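Local coordinates for protein diaminopimelate decarboxylase (Helicobacter pylori, PDB 2QGH) that catalyses the pyridoxal-5'-phosphate-dependent decarboxylation of diaminopimelate, yielding L-lysine, the amino acid bound in this structure, at residues 51-56 and 260-265; 76-81 and 98-103; 125-130 and 198-203; 186-191 and 235-240. One frame throughout, in Å; residues are numbered along the deposited sequence.

Interaction 1: 51-56 and 260-265; sequences KEAFKG and DYAQGI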
loop_
_atom_site.group_PDB
_atom_site.type_symbol
_atom_site.label_atom_id
_atom_site.label_comp_id
_atom_site.label_asym_id
_atom_site.label_seq_id
_atom_site.Cartn_x
_atom_site.Cartn_y
_atom_site.Cartn_z
ATOM N N LYS A 51 17.957 -0.776 -25.569
ATOM C CA LYS A 51 18.989 -1.669 -26.076
ATOM C C LYS A 51 19.738 -1.074 -27.262
ATOM O O LYS A 51 20.942 -1.281 -27.402
ATOM C CB LYS A 51 18.363 -3.008 -26.477
ATOM C CG LYS A 51 19.232 -4.228 -26.180
ATOM C CD LYS A 51 19.596 -4.999 -27.446
ATOM C CE LYS A 51 18.359 -5.527 -28.161
ATOM N NZ LYS A 51 18.695 -6.177 -29.466
ATOM N N GLU A 52 19.034 -0.326 -28.108
ATOM C CA GLU A 52 19.655 0.272 -29.286
ATOM C C GLU A 52 20.200 1.678 -29.037
ATOM O O GLU A 52 21.082 2.146 -29.757
ATOM C CB GLU A 52 18.656 0.322 -30.444
ATOM C CG GLU A 52 17.556 1.360 -30.266
ATOM C CD GLU A 52 16.787 1.634 -31.551
ATOM O OE1 GLU A 52 15.909 2.527 -31.541
ATOM O OE2 GLU A 52 17.059 0.959 -32.570
ATOM N N ALA A 53 19.671 2.357 -28.025
ATOM C CA ALA A 53 20.122 3.703 -27.701
ATOM C C ALA A 53 21.614 3.703 -27.370
ATOM O O ALA A 53 22.242 4.754 -27.268
ATOM C CB ALA A 53 19.325 4.249 -26.527
ATOM N N PHE A 54 22.173 2.510 -27.213
ATOM C CA PHE A 54 23.579 2.353 -26.890
ATOM C C PHE A 54 24.219 1.285 -27.770
ATOM O O PHE A 54 24.473 0.167 -27.323
ATOM C CB PHE A 54 23.730 1.966 -25.420
ATOM C CG PHE A 54 23.456 3.089 -24.463
ATOM C CD1 PHE A 54 24.380 4.114 -24.294
ATOM C CD2 PHE A 54 22.277 3.120 -23.725
ATOM C CE1 PHE A 54 24.133 5.152 -23.401
ATOM C CE2 PHE A 54 22.023 4.154 -22.833
ATOM C CZ PHE A 54 22.953 5.169 -22.671
ATOM N N LYS A 55 24.474 1.634 -29.024
ATOM C CA LYS A 55 25.096 0.709 -29.967
ATOM C C LYS A 55 26.590 1.009 -30.086
ATOM O O LYS A 55 27.407 0.099 -30.249
ATOM C CB LYS A 55 24.432 0.837 -31.338
ATOM C CG LYS A 55 22.951 0.507 -31.341
ATOM C CD LYS A 55 22.286 0.973 -32.627
ATOM C CE LYS A 55 22.923 0.336 -33.851
ATOM N NZ LYS A 55 22.790 -1.147 -33.828
ATOM N N GLY A 56 26.937 2.291 -29.997
ATOM C CA GLY A 56 28.330 2.694 -30.091
ATOM C C GLY A 56 29.111 2.385 -28.826
ATOM O O GLY A 56 30.188 2.946 -28.597
ATOM N N ASP A 260 18.986 11.881 -26.586
ATOM C CA ASP A 260 19.622 12.939 -25.816
ATOM C C ASP A 260 20.219 12.365 -24.531
ATOM O O ASP A 260 21.302 12.767 -24.104
ATOM C CB ASP A 260 18.592 14.026 -25.495
ATOM C CG ASP A 260 17.987 14.638 -26.751
ATOM O OD1 ASP A 260 16.875 15.209 -26.678
ATOM O OD2 ASP A 260 18.630 14.552 -27.821
ATOM N N TYR A 261 19.504 11.421 -23.923
ATOM C CA TYR A 261 19.943 10.765 -22.689
ATOM C C TYR A 261 21.285 10.076 -22.920
ATOM O O TYR A 261 22.256 10.297 -22.181
ATOM C CB TYR A 261 18.901 9.726 -22.270
ATOM C CG TYR A 261 19.228 8.882 -21.046
ATOM C CD1 TYR A 261 19.267 9.442 -19.767
ATOM C CD2 TYR A 261 19.375 7.495 -21.159
ATOM C CE1 TYR A 261 19.429 8.639 -18.630
ATOM C CE2 TYR A 261 19.536 6.686 -20.037
ATOM C CZ TYR A 261 19.555 7.261 -18.772
ATOM O OH TYR A 261 19.643 6.442 -17.660
ATOM N N ALA A 262 21.323 9.238 -23.952
ATOM C CA ALA A 262 22.522 8.492 -24.301
ATOM C C ALA A 262 23.647 9.440 -24.706
ATOM O O ALA A 262 24.788 9.279 -24.267
ATOM C CB ALA A 262 22.217 7.515 -25.439
ATOM N N GLN A 263 23.325 10.431 -25.537
ATOM C CA GLN A 263 24.333 11.387 -25.978
ATOM C C GLN A 263 24.960 12.050 -24.755
ATOM O O GLN A 263 26.183 12.166 -24.656
ATOM C CB GLN A 263 23.718 12.452 -26.905
ATOM C CG GLN A 263 24.732 13.047 -27.894
ATOM C CD GLN A 263 24.142 14.106 -28.812
ATOM O OE1 GLN A 263 23.929 15.244 -28.402
ATOM N NE2 GLN A 263 23.868 13.729 -30.062
ATOM N N GLY A 264 24.115 12.463 -23.816
ATOM C CA GLY A 264 24.607 13.114 -22.617
ATOM C C GLY A 264 25.563 12.253 -21.811
ATOM O O GLY A 264 26.636 12.711 -21.407
ATOM N N ILE A 265 25.177 11.000 -21.581
ATOM C CA ILE A 265 25.993 10.082 -20.802
ATOM C C ILE A 265 27.291 9.716 -21.516
ATOM O O ILE A 265 28.317 9.512 -20.875
ATOM C CB ILE A 265 25.188 8.809 -20.441
ATOM C CG1 ILE A 265 24.050 9.188 -19.481
ATOM C CG2 ILE A 265 26.092 7.771 -19.790
ATOM C CD1 ILE A 265 23.038 8.085 -19.222
#
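Ala262 meets Ala53 and Phe54 from a regular turn of helix, in which the backbone bond from Gly264 N to Asp260 O, 2.8 Å, is the shortest. Across the contact the touches are van der Waals and CH-pi. The methyl of Ala262 does most of the work. It sits over one face of the Phe54 ring as a CH-pi contact, with Ala262 CB 4.0 Å from the ring centroid and 27° off the ring normal. The methyl is displaced toward the rim, and Phe54 CE1 is 3.7 Å from Ala262 CB. Phe54 CG lies anti to its carbonyl carbon (chi1 -73°), which lets the ring reach the helix although its CB does not point there. Beside the ring, the carbonyl of Ala53 abuts the same methyl, with Ala53 O 3.3 Å from Ala262 CB. The methyl of Ala53 faces it too, more loosely. Behind this layer, Phe54 and Tyr261 both pack on Cys278 of strand 275-278, and Phe54 also touches Ile276. The loop after helix 40-52 leads to the first barrel strand, and helix 258-268 precedes the eighth. The contact therefore lies where the closed alpha/beta (TIM-type) barrel of the cofactor-binding domain brings its two ends together.

Interaction 2: 76-81 and 98-103; sequences LLAHLE and AGIKPY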
loop_
_atom_site.group_PDB
_atom_site.type_symbol
_atom_site.label_atom_id
_atom_site.label_comp_id
_atom_site.label_asym_id
_atom_site.label_seq_id
_atom_site.Cartn_x
_atom_site.Cartn_y
_atom_site.Cartn_z
ATOM N N LEU A 76 9.290 -12.367 -20.973
ATOM C CA LEU A 76 9.334 -11.683 -22.253
ATOM C C LEU A 76 10.641 -10.892 -22.320
ATOM O O LEU A 76 11.338 -10.895 -23.337
ATOM C CB LEU A 76 8.142 -10.732 -22.390
ATOM C CG LEU A 76 8.308 -9.619 -23.434
ATOM C CD1 LEU A 76 8.536 -10.224 -24.822
ATOM C CD2 LEU A 76 7.079 -8.733 -23.437
ATOM N N LEU A 77 10.985 -10.217 -21.231
ATOM C CA LEU A 77 12.214 -9.441 -21.224
ATOM C C LEU A 77 13.428 -10.346 -21.315
ATOM O O LEU A 77 14.426 -9.987 -21.928
ATOM C CB LEU A 77 12.278 -8.574 -19.973
ATOM C CG LEU A 77 11.290 -7.403 -19.993
ATOM C CD1 LEU A 77 11.121 -6.834 -18.591
ATOM C CD2 LEU A 77 11.786 -6.334 -20.961
ATOM N N ALA A 78 13.339 -11.532 -20.724
ATOM C CA ALA A 78 14.451 -12.473 -20.753
ATOM C C ALA A 78 14.741 -12.962 -22.172
ATOM O O ALA A 78 15.897 -13.152 -22.548
ATOM C CB ALA A 78 14.151 -13.658 -19.851
ATOM N N HIS A 79 13.687 -13.167 -22.955
ATOM C CA HIS A 79 13.843 -13.640 -24.323
ATOM C C HIS A 79 14.561 -12.583 -25.150
ATOM O O HIS A 79 15.127 -12.882 -26.204
ATOM C CB HIS A 79 12.474 -13.962 -24.934
ATOM C CG HIS A 79 12.550 -14.560 -26.307
ATOM N ND1 HIS A 79 12.375 -13.816 -27.456
ATOM C CD2 HIS A 79 12.825 -15.822 -26.715
ATOM C CE1 HIS A 79 12.540 -14.594 -28.511
ATOM N NE2 HIS A 79 12.813 -15.816 -28.089
ATOM N N LEU A 80 14.540 -11.350 -24.655
ATOM C CA LEU A 80 15.190 -10.230 -25.315
ATOM C C LEU A 80 16.558 -10.036 -24.679
ATOM O O LEU A 80 17.206 -9.009 -24.866
ATOM C CB LEU A 80 14.350 -8.963 -25.148
ATOM C CG LEU A 80 12.916 -9.053 -25.694
ATOM C CD1 LEU A 80 12.179 -7.756 -25.438
ATOM C CD2 LEU A 80 12.946 -9.347 -27.177
ATOM N N GLU A 81 16.981 -11.045 -23.925
ATOM C CA GLU A 81 18.268 -11.045 -23.237
ATOM C C GLU A 81 18.433 -9.875 -22.293
ATOM O O GLU A 81 19.517 -9.315 -22.156
ATOM C CB GLU A 81 19.421 -11.054 -24.243
ATOM C CG GLU A 81 19.538 -12.335 -25.045
ATOM C CD GLU A 81 20.907 -12.477 -25.672
ATOM O OE1 GLU A 81 21.330 -11.535 -26.384
ATOM O OE2 GLU A 81 21.560 -13.524 -25.449
ATOM N N ALA A 98 12.269 -16.598 -14.321
ATOM C CA ALA A 98 11.694 -16.151 -15.582
ATOM C C ALA A 98 12.664 -16.327 -16.737
ATOM O O ALA A 98 12.303 -16.090 -17.886
ATOM C CB ALA A 98 11.259 -14.703 -15.485
ATOM N N GLY A 99 13.897 -16.725 -16.433
ATOM C CA GLY A 99 14.876 -16.951 -17.483
ATOM C C GLY A 99 15.974 -15.917 -17.655
ATOM O O GLY A 99 16.752 -15.983 -18.614
ATOM N N ILE A 100 16.051 -14.953 -16.746
ATOM C CA ILE A 100 17.080 -13.933 -16.849
ATOM C C ILE A 100 18.401 -14.549 -16.405
ATOM O O ILE A 100 18.443 -15.296 -15.434
ATOM C CB ILE A 100 16.693 -12.695 -16.008
ATOM C CG1 ILE A 100 15.545 -11.965 -16.720
ATOM C CG2 ILE A 100 17.889 -11.763 -15.827
ATOM C CD1 ILE A 100 14.951 -10.832 -15.955
ATOM N N LYS A 101 19.473 -14.277 -17.146
ATOM C CA LYS A 101 20.777 -14.842 -16.805
ATOM C C LYS A 101 21.311 -14.238 -15.517
ATOM O O LYS A 101 21.251 -13.024 -15.312
ATOM C CB LYS A 101 21.799 -14.600 -17.926
ATOM C CG LYS A 101 21.407 -15.143 -19.284
ATOM C CD LYS A 101 21.212 -16.651 -19.278
ATOM C CE LYS A 101 20.905 -17.147 -20.689
ATOM N NZ LYS A 101 20.705 -18.623 -20.762
ATOM N N PRO A 102 21.835 -15.085 -14.621
ATOM C CA PRO A 102 22.374 -14.572 -13.362
ATOM C C PRO A 102 23.426 -13.481 -13.554
ATOM O O PRO A 102 23.468 -12.517 -12.777
ATOM C CB PRO A 102 22.929 -15.827 -12.679
ATOM C CG PRO A 102 23.093 -16.820 -13.799
ATOM C CD PRO A 102 21.906 -16.553 -14.667
ATOM N N TYR A 103 24.255 -13.613 -14.591
ATOM C CA TYR A 103 25.301 -12.624 -14.852
ATOM C C TYR A 103 24.779 -11.288 -15.392
ATOM O O TYR A 103 25.563 -10.400 -15.729
ATOM C CB TYR A 103 26.399 -13.203 -15.775
ATOM C CG TYR A 103 25.922 -13.909 -17.033
ATOM C CD1 TYR A 103 25.447 -13.193 -18.129
ATOM C CD2 TYR A 103 25.951 -15.305 -17.123
ATOM C CE1 TYR A 103 25.007 -13.850 -19.293
ATOM C CE2 TYR A 103 25.514 -15.974 -18.277
ATOM C CZ TYR A 103 25.044 -15.240 -19.357
ATOM O OH TYR A 103 24.605 -15.897 -20.494
HETATM O O HOH W 1 17.796 -14.385 -20.572
#
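One water bridges two backbone carbonyls, one from each side of the contact between Ala78 and Gly99. It donates to Gly99 O at 2.7 Å and to Ala78 O at 3.0 Å. Ala78 O has a second donor, since Glu81 N lies 2.7 Å from it in the bond that closes the last helical turn. Both carbonyls belong to chain that is leaving a helix. Glu81 and Gly99, each with positive phi, are the C-prime residues of Schellman motifs ending helices 71-79 and 89-97. The direct contact is small and depends on one methyl. Ala78 CB is 3.6 Å from Ala98 O and equally close to the carbonyl carbon of Gly99. Gly99 has no side chain, and its backbone carbon meets the methyl directly; its positive phi suits glycine. Ile100 adds the remaining apolar touch, with its CG1 3.8 Å from Ala78 CB. That branch is anti to the carbonyl carbon (chi1 -72°), beside the backbone N, and its methylene rather than its CG2 methyl meets the alanine. Ile100 also leans on Ala95 of helix 89-97. On helix 71-79, Leu77 packs on Phe47 of helix 40-52. The contact thus joins the end of helix 71-79 to the loop running from helix 89-97 into barrel strand 105-107.

Interaction 3: 125-130 and 198-203; sequences ILFLNV and EPVSVH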
loop_
_atom_site.group_PDB
_atom_site.type_symbol
_atom_site.label_atom_id
_atom_site.label_comp_id
_atom_site.label_asym_id
_atom_site.label_seq_id
_atom_site.Cartn_x
_atom_site.Cartn_y
_atom_site.Cartn_z
ATOM N N ILE A 125 25.385 -13.704 -9.335
ATOM C CA ILE A 125 24.832 -12.572 -10.063
ATOM C C ILE A 125 25.964 -11.629 -10.480
ATOM O O ILE A 125 27.119 -11.856 -10.118
ATOM C CB ILE A 125 23.787 -11.827 -9.212
ATOM C CG1 ILE A 125 24.406 -11.318 -7.912
ATOM C CG2 ILE A 125 22.638 -12.760 -8.916
ATOM C CD1 ILE A 125 23.506 -10.331 -7.178
ATOM N N LEU A 126 25.657 -10.580 -11.240
ATOM C CA LEU A 126 26.722 -9.674 -11.702
ATOM C C LEU A 126 27.469 -9.005 -10.551
ATOM O O LEU A 126 28.692 -9.084 -10.454
ATOM C CB LEU A 126 26.170 -8.600 -12.637
ATOM C CG LEU A 126 26.977 -8.355 -13.924
ATOM C CD1 LEU A 126 26.539 -7.047 -14.549
ATOM C CD2 LEU A 126 28.460 -8.310 -13.627
ATOM N N PHE A 127 26.743 -8.323 -9.683
ATOM C CA PHE A 127 27.403 -7.701 -8.554
ATOM C C PHE A 127 26.403 -7.220 -7.535
ATOM O O PHE A 127 25.206 -7.117 -7.831
ATOM C CB PHE A 127 28.316 -6.539 -9.011
ATOM C CG PHE A 127 27.604 -5.410 -9.743
ATOM C CD1 PHE A 127 26.567 -4.700 -9.145
ATOM C CD2 PHE A 127 28.035 -5.009 -11.003
ATOM C CE1 PHE A 127 25.978 -3.608 -9.787
ATOM C CE2 PHE A 127 27.454 -3.917 -11.655
ATOM C CZ PHE A 127 26.424 -3.215 -11.044
ATOM N N LEU A 128 26.898 -6.976 -6.325
ATOM C CA LEU A 128 26.081 -6.456 -5.241
ATOM C C LEU A 128 26.412 -4.972 -5.171
ATOM O O LEU A 128 27.579 -4.594 -5.092
ATOM C CB LEU A 128 26.425 -7.133 -3.910
ATOM C CG LEU A 128 25.627 -8.382 -3.512
ATOM C CD1 LEU A 128 25.999 -9.549 -4.399
ATOM C CD2 LEU A 128 25.913 -8.725 -2.067
ATOM N N ASN A 129 25.384 -4.134 -5.228
ATOM C CA ASN A 129 25.575 -2.693 -5.178
ATOM C C ASN A 129 25.373 -2.284 -3.736
ATOM O O ASN A 129 24.244 -2.216 -3.254
ATOM C CB ASN A 129 24.565 -2.016 -6.100
ATOM C CG ASN A 129 24.902 -0.571 -6.366
ATOM O OD1 ASN A 129 26.061 -0.225 -6.599
ATOM N ND2 ASN A 129 23.890 0.281 -6.347
ATOM N N VAL A 130 26.476 -2.026 -3.038
ATOM C CA VAL A 130 26.402 -1.686 -1.619
ATOM C C VAL A 130 26.124 -0.214 -1.342
ATOM O O VAL A 130 26.608 0.675 -2.047
ATOM C CB VAL A 130 27.683 -2.138 -0.878
ATOM C CG1 VAL A 130 28.229 -3.395 -1.529
ATOM C CG2 VAL A 130 28.705 -1.052 -0.881
ATOM N N GLU A 198 35.719 -7.535 -4.754
ATOM C CA GLU A 198 36.279 -7.143 -6.037
ATOM C C GLU A 198 35.433 -6.002 -6.591
ATOM O O GLU A 198 34.412 -6.231 -7.241
ATOM C CB GLU A 198 36.274 -8.340 -6.995
ATOM C CG GLU A 198 36.727 -8.027 -8.416
ATOM C CD GLU A 198 36.767 -9.267 -9.304
ATOM O OE1 GLU A 198 35.793 -10.053 -9.287
ATOM O OE2 GLU A 198 37.770 -9.457 -10.029
ATOM N N PRO A 199 35.843 -4.749 -6.326
ATOM C CA PRO A 199 35.091 -3.591 -6.819
ATOM C C PRO A 199 35.196 -3.524 -8.335
ATOM O O PRO A 199 36.289 -3.377 -8.879
ATOM C CB PRO A 199 35.779 -2.417 -6.126
ATOM C CG PRO A 199 37.203 -2.875 -6.044
ATOM C CD PRO A 199 37.059 -4.321 -5.611
ATOM N N VAL A 200 34.063 -3.632 -9.018
ATOM C CA VAL A 200 34.074 -3.608 -10.474
ATOM C C VAL A 200 33.136 -2.572 -11.078
ATOM O O VAL A 200 33.073 -2.414 -12.295
ATOM C CB VAL A 200 33.707 -5.006 -11.040
ATOM C CG1 VAL A 200 34.669 -6.042 -10.503
ATOM C CG2 VAL A 200 32.273 -5.383 -10.663
ATOM N N SER A 201 32.429 -1.834 -10.239
ATOM C CA SER A 201 31.487 -0.885 -10.780
ATOM C C SER A 201 31.188 0.307 -9.890
ATOM O O SER A 201 31.339 0.231 -8.672
ATOM C CB SER A 201 30.187 -1.633 -11.084
ATOM O OG SER A 201 29.116 -0.743 -11.309
ATOM N N VAL A 202 30.794 1.418 -10.511
ATOM C CA VAL A 202 30.396 2.612 -9.770
ATOM C C VAL A 202 28.935 2.719 -10.137
ATOM O O VAL A 202 28.552 2.356 -11.252
ATOM C CB VAL A 202 31.050 3.927 -10.259
ATOM C CG1 VAL A 202 31.573 4.689 -9.072
ATOM C CG2 VAL A 202 32.132 3.658 -11.272
ATOM N N HIS A 203 28.118 3.227 -9.228
ATOM C CA HIS A 203 26.698 3.341 -9.521
ATOM C C HIS A 203 26.046 4.571 -8.895
ATOM O O HIS A 203 26.539 5.116 -7.909
ATOM C CB HIS A 203 26.006 2.047 -9.058
ATOM C CG HIS A 203 24.513 2.136 -8.982
ATOM N ND1 HIS A 203 23.858 2.836 -7.992
ATOM C CD2 HIS A 203 23.547 1.594 -9.762
ATOM C CE1 HIS A 203 22.555 2.722 -8.163
ATOM N NE2 HIS A 203 22.339 1.975 -9.230
#
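The imidazole ring of His203 has the amide of Asn129 over one face. Asn129 ND2 lies 3.0 Å above the ring plane, displaced toward the rim near ND1. The amide and ring planes are 64° apart, and the two side chains cross at about a right angle. Asn129 OD1 is turned to the base of the ring, 3.3 Å from His203 CB. CB of each residue points to the other strand, and CG anti to the backbone N (chi1 -166° for Asn129) places the amide over the ring. The second ring, Phe127, meets Ser201 and Val200 obliquely. Its CE2 is 3.6 Å from Ser201 OG, and its CD2 is 4.3 Å from Val200 CG2. The two strands are not neighbours in the sheet: strand 150-155 runs between them, and their axes come no closer than 8.5 Å. Ser153 of that middle strand hydrogen-bonds through OG to both Asn129 OD1 and Ser201 OG. Asn129 ND2 is bonded to Ser108 OG, which together with Ser153 fixes the rotation of the amide. His203 NE2 bonds to Glu279 OE1, and both residues line the pyridoxal-5'-phosphate site, the His203 side chain about 4 Å from the cofactor at the nearest atoms. The buried polar ends thus find clear partners outside the two strands. Glu279 probably sets the tilt of His203, while the held amide packs over its face.

Interaction 4: 186-191 and 235-240; sequences EMFLWA and IDLRFF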
loop_
_atom_site.group_PDB
_atom_site.type_symbol
_atom_site.label_atom_id
_atom_site.label_comp_id
_atom_site.label_asym_id
_atom_site.label_seq_id
_atom_site.Cartn_x
_atom_site.Cartn_y
_atom_site.Cartn_z
ATOM N N GLU A 186 37.032 5.759 0.324
ATOM C CA GLU A 186 37.557 4.911 1.378
ATOM C C GLU A 186 37.034 3.480 1.238
ATOM O O GLU A 186 37.799 2.519 1.335
ATOM C CB GLU A 186 37.181 5.492 2.743
ATOM C CG GLU A 186 37.824 4.767 3.909
ATOM C CD GLU A 186 37.447 5.358 5.255
ATOM O OE1 GLU A 186 37.839 4.767 6.285
ATOM O OE2 GLU A 186 36.759 6.408 5.284
ATOM N N MET A 187 35.733 3.345 1.001
ATOM C CA MET A 187 35.116 2.031 0.847
ATOM C C MET A 187 35.753 1.258 -0.311
ATOM O O MET A 187 36.033 0.062 -0.200
ATOM C CB MET A 187 33.606 2.182 0.620
ATOM C CG MET A 187 32.815 2.499 1.883
ATOM S SD MET A 187 31.090 2.967 1.591
ATOM C CE MET A 187 30.366 1.350 1.152
ATOM N N PHE A 188 35.986 1.950 -1.418
ATOM C CA PHE A 188 36.597 1.326 -2.581
ATOM C C PHE A 188 37.989 0.787 -2.263
ATOM O O PHE A 188 38.306 -0.364 -2.570
ATOM C CB PHE A 188 36.694 2.331 -3.731
ATOM C CG PHE A 188 35.595 2.205 -4.743
ATOM C CD1 PHE A 188 34.621 3.193 -4.861
ATOM C CD2 PHE A 188 35.544 1.107 -5.596
ATOM C CE1 PHE A 188 33.614 3.091 -5.818
ATOM C CE2 PHE A 188 34.541 0.993 -6.558
ATOM C CZ PHE A 188 33.576 1.984 -6.670
ATOM N N LEU A 189 38.824 1.626 -1.660
ATOM C CA LEU A 189 40.175 1.210 -1.310
ATOM C C LEU A 189 40.085 -0.034 -0.439
ATOM O O LEU A 189 40.876 -0.964 -0.578
ATOM C CB LEU A 189 40.899 2.335 -0.560
ATOM C CG LEU A 189 41.104 3.612 -1.383
ATOM C CD1 LEU A 189 41.696 4.716 -0.521
ATOM C CD2 LEU A 189 42.010 3.299 -2.563
ATOM N N TRP A 190 39.088 -0.041 0.440
ATOM C CA TRP A 190 38.860 -1.146 1.358
ATOM C C TRP A 190 38.520 -2.445 0.637
ATOM O O TRP A 190 38.983 -3.520 1.025
ATOM C CB TRP A 190 37.726 -0.793 2.303
ATOM C CG TRP A 190 37.878 -1.393 3.639
ATOM C CD1 TRP A 190 38.596 -0.888 4.688
ATOM C CD2 TRP A 190 37.297 -2.612 4.096
ATOM N NE1 TRP A 190 38.492 -1.720 5.776
ATOM C CE2 TRP A 190 37.699 -2.787 5.440
ATOM C CE3 TRP A 190 36.474 -3.574 3.505
ATOM C CZ2 TRP A 190 37.303 -3.885 6.203
ATOM C CZ3 TRP A 190 36.079 -4.664 4.258
ATOM C CH2 TRP A 190 36.495 -4.809 5.599
ATOM N N ALA A 191 37.700 -2.346 -0.406
ATOM C CA ALA A 191 37.305 -3.521 -1.172
ATOM C C ALA A 191 38.472 -4.012 -2.025
ATOM O O ALA A 191 38.552 -5.191 -2.358
ATOM C CB ALA A 191 36.099 -3.198 -2.059
ATOM N N ILE A 235 41.813 0.757 -8.737
ATOM C CA ILE A 235 40.507 0.106 -8.800
ATOM C C ILE A 235 40.137 -0.223 -10.246
ATOM O O ILE A 235 39.949 0.661 -11.080
ATOM C CB ILE A 235 39.420 0.995 -8.173
ATOM C CG1 ILE A 235 39.816 1.334 -6.732
ATOM C CG2 ILE A 235 38.072 0.270 -8.196
ATOM C CD1 ILE A 235 38.933 2.368 -6.084
ATOM N N ASP A 236 40.029 -1.511 -10.527
ATOM C CA ASP A 236 39.713 -1.983 -11.865
ATOM C C ASP A 236 38.219 -1.975 -12.233
ATOM O O ASP A 236 37.572 -3.020 -12.264
ATOM C CB ASP A 236 40.299 -3.386 -12.033
ATOM C CG ASP A 236 40.129 -3.921 -13.425
ATOM O OD1 ASP A 236 40.376 -3.158 -14.385
ATOM O OD2 ASP A 236 39.768 -5.111 -13.558
ATOM N N LEU A 237 37.684 -0.794 -12.528
ATOM C CA LEU A 237 36.276 -0.650 -12.896
ATOM C C LEU A 237 35.992 -1.199 -14.286
ATOM O O LEU A 237 36.789 -1.025 -15.203
ATOM C CB LEU A 237 35.857 0.820 -12.867
ATOM C CG LEU A 237 35.980 1.568 -11.544
ATOM C CD1 LEU A 237 35.618 3.032 -11.777
ATOM C CD2 LEU A 237 35.080 0.934 -10.492
ATOM N N ARG A 238 34.839 -1.843 -14.436
ATOM C CA ARG A 238 34.439 -2.418 -15.714
ATOM C C ARG A 238 33.046 -1.933 -16.110
ATOM O O ARG A 238 32.671 -2.009 -17.279
ATOM C CB ARG A 238 34.449 -3.953 -15.625
ATOM C CG ARG A 238 35.856 -4.567 -15.449
ATOM C CD ARG A 238 36.472 -4.964 -16.806
ATOM N NE ARG A 238 37.934 -5.116 -16.780
ATOM C CZ ARG A 238 38.658 -5.491 -17.834
ATOM N NH1 ARG A 238 38.065 -5.763 -18.987
ATOM N NH2 ARG A 238 39.976 -5.562 -17.751
ATOM N N PHE A 239 32.298 -1.421 -15.130
ATOM C CA PHE A 239 30.932 -0.935 -15.350
ATOM C C PHE A 239 30.670 0.475 -14.803
ATOM O O PHE A 239 31.276 0.910 -13.820
ATOM C CB PHE A 239 29.918 -1.879 -14.686
ATOM C CG PHE A 239 30.050 -3.318 -15.095
ATOM C CD1 PHE A 239 29.482 -3.777 -16.276
ATOM C CD2 PHE A 239 30.717 -4.223 -14.281
ATOM C CE1 PHE A 239 29.573 -5.119 -16.637
ATOM C CE2 PHE A 239 30.812 -5.565 -14.633
ATOM C CZ PHE A 239 30.235 -6.013 -15.818
ATOM N N PHE A 240 29.737 1.168 -15.442
ATOM C CA PHE A 240 29.327 2.508 -15.037
ATOM C C PHE A 240 27.794 2.440 -15.054
ATOM O O PHE A 240 27.173 2.417 -16.124
ATOM C CB PHE A 240 29.827 3.550 -16.044
ATOM C CG PHE A 240 29.668 4.980 -15.573
ATOM C CD1 PHE A 240 30.597 5.545 -14.704
ATOM C CD2 PHE A 240 28.587 5.753 -15.998
ATOM C CE1 PHE A 240 30.460 6.857 -14.264
ATOM C CE2 PHE A 240 28.436 7.070 -15.564
ATOM C CZ PHE A 240 29.377 7.622 -14.694
#
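Phe188 packs against Ile235 and Leu237 with its CB and the CD2 and CE2 atoms of its ring. The nearest approach is Phe188 CB to Ile235 CD1 at 3.2 Å, which is shorter than normal contact and may partly reflect the model. The same methyl continues along the side chain, with Ile235 CD1 3.6 Å from Phe188 CG. The other branch of the isoleucine takes over further out, where Ile235 CG2 is 3.7 Å from Phe188 CD2. Ile235 CG1 is anti to the carbonyl carbon (chi1 -56°) and CG2 is anti to the backbone N, which spreads the two branches along the phenylalanine. Leu237 reaches the far part of the ring, its CD2 4.0 Å from Phe188 CE2. Both aliphatic side chains cross Phe188 at about a right angle. Between Ile235 and Leu237, Asp236 is the centre of an inverse gamma turn, with a weak bond of 3.1 Å from Leu237 N to Ile235 O. In the next shell, Leu230 of helix 213-232 touches both Phe188 and Ile235, while Ala227 supports Leu237. Pro199 of strand 197-203 lies against Phe188, and Val202 against Leu237. The contact therefore packs helix 181-193 on the loop that follows helix 213-232 and enters barrel strand 239-241, beside strand 197-203.

From the N terminus, 51-56 opens interaction 1, whose loop closes only at 260-265 and encloses the other three contacts. Interaction 2 comes first inside it, closing a short loop from 76-81 to 98-103. Interaction 3 opens next at 125-130, and Tyr103 O packs against Leu126 CG where the two meet. Interaction 4 opens at 186-191 before interaction 3 closes at 198-203, so these two cross; interaction 4 closes at 235-240. They also touch in space: Val200 O probably accepts hydrogen bonds from Phe239 N, at the start of strand 239-241, and from Arg238 N just before it. Interaction 3 lies inside the barrel, between strands one apart, while the others pack its outer helices and loops.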